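Similar to hydroxylamine oxidoreductase (Kuenenia stuttgartiensis, PDB 6H5L) forms, with a partner protein, a multi-haem c-type cytochrome complex of an anammox bacterium that works as a reductase with an extended electron transfer pathway. Local coordinates at the interface of chains A and B. Coordinates in Å, arbitrary orientation; residue numbers count along the deposited sequence, not the author numbering. Chains: chain A/B, Similar to hydroxylamine oxidoreductase.

The interface of chains A and B. Residues chain A 511, 515; chain B 511, 514-515.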
ATOM      1  N   ILE A 511     -16.136 -63.795 -58.837  1.00 45.22           N
ATOM      2  CA  ILE A 511     -15.392 -65.050 -58.861  1.00 40.51           C
ATOM      3  C   ILE A 511     -16.252 -66.209 -58.376  1.00 49.93           C
ATOM      4  O   ILE A 511     -16.190 -67.310 -58.931  1.00 53.84           O
ATOM      5  CB  ILE A 511     -14.105 -64.907 -58.022  1.00 38.15           C
ATOM      6  CG1 ILE A 511     -13.093 -64.017 -58.754  1.00 37.59           C
ATOM      7  CG2 ILE A 511     -13.514 -66.276 -57.680  1.00 32.27           C
ATOM      8  CD1 ILE A 511     -11.844 -63.715 -57.954  1.00 35.23           C
ATOM      9  N   ILE A 515     -17.195 -69.763 -60.731  1.00 53.05           N
ATOM     10  CA  ILE A 515     -16.739 -71.013 -60.137  1.00 58.26           C
ATOM     11  C   ILE A 515     -17.850 -72.046 -60.078  1.00 74.58           C
ATOM     12  O   ILE A 515     -17.626 -73.163 -59.586  1.00 77.50           O
ATOM     13  CB  ILE A 515     -16.150 -70.779 -58.734  1.00 63.00           C
ATOM     14  CG1 ILE A 515     -15.185 -71.912 -58.368  1.00 70.17           C
ATOM     15  CG2 ILE A 515     -17.281 -70.628 -57.709  1.00 70.52           C
ATOM     16  CD1 ILE A 515     -14.494 -71.752 -57.027  1.00 63.97           C
TER
ATOM     17  N   ILE B 511     -12.941 -70.777 -51.139  1.00 45.22           N
ATOM     18  CA  ILE B 511     -12.810 -70.733 -52.591  1.00 40.51           C
ATOM     19  C   ILE B 511     -11.557 -71.465 -53.054  1.00 49.93           C
ATOM     20  O   ILE B 511     -11.581 -72.167 -54.069  1.00 53.84           O
ATOM     21  CB  ILE B 511     -12.819 -69.266 -53.069  1.00 38.15           C
ATOM     22  CG1 ILE B 511     -14.229 -68.677 -52.940  1.00 37.59           C
ATOM     23  CG2 ILE B 511     -12.282 -69.147 -54.497  1.00 32.27           C
ATOM     24  CD1 ILE B 511     -14.315 -67.202 -53.269  1.00 35.23           C
ATOM     25  N   THR B 514     -12.564 -75.235 -53.283  1.00 48.22           N
ATOM     26  CA  THR B 514     -13.415 -75.609 -54.408  1.00 56.07           C
ATOM     27  C   THR B 514     -12.827 -75.191 -55.751  1.00 56.94           C
ATOM     28  O   THR B 514     -13.553 -75.150 -56.754  1.00 66.27           O
ATOM     29  CB  THR B 514     -14.818 -75.012 -54.249  1.00 51.39           C
ATOM     30  OG1 THR B 514     -14.720 -73.594 -54.058  1.00 56.59           O
ATOM     31  CG2 THR B 514     -15.542 -75.634 -53.054  1.00 64.54           C
ATOM     32  N   ILE B 515     -11.534 -74.874 -55.781  1.00 53.05           N
ATOM     33  CA  ILE B 515     -10.783 -74.653 -57.011  1.00 58.26           C
ATOM     34  C   ILE B 515      -9.798 -75.775 -57.278  1.00 74.58           C
ATOM     35  O   ILE B 515      -9.070 -75.729 -58.283  1.00 77.50           O
ATOM     36  CB  ILE B 515     -10.056 -73.296 -56.980  1.00 63.00           C
ATOM     37  CG1 ILE B 515      -9.773 -72.814 -58.407  1.00 70.17           C
ATOM     38  CG2 ILE B 515      -8.777 -73.406 -56.141  1.00 70.52           C
ATOM     39  CD1 ILE B 515      -9.113 -71.451 -58.500  1.00 63.97           C
TER
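The hydroxyl OG1 of B:Thr514 meets the terminal methyl CD1 of A:Ile515 at 3.5 Å, a van der Waals contact between a hydroxyl oxygen and an aliphatic tip. The same hydroxyl also makes a weak hydrogen bond within its own chain, 3.4 Å from OG1 of B:Thr514 to the backbone carbonyl O of B:Ile511. A chi1 of 54° places OG1 between the backbone N and the carbonyl carbon of B:Thr514, the rotation that brings it within range of both the carbonyl and the methyl.

CD1 of A:Ile515 also lies 3.5 Å from the backbone carbonyl O of B:Thr514, so two oxygens of that residue meet the methyl from one side. The long branch reaches there because CG1 stands anti to the backbone N (chi1 -157°) and CD1 continues the chain nearly straight. The side chains of A:Ile515 and B:Thr514 run at about a right angle, with the isoleucine leading with its terminal methyl, and CG1 following at 4.0 Å from O of B:Thr514. The carbonyl O of B:Ile511 is 4.2 Å from CD1 of A:Ile515, at the margin of this contact.

Within the last turn of each helix 480-513, the branch methyls CG2 of A:Ile511 and CG2 of B:Ile511 approach each other at 4.5 Å, too far for tight packing. A:Ile515 has 69 Å² of its surface hidden by chain B, against 10 Å² for B:Ile515 on chain A. This imbalance shows that the two copies of the tail pack unequally here. The patch lies where the long C-terminal helices 480-513 of both chains end and pass into short tails, forming the far tip of the helical interface within the deposited assembly.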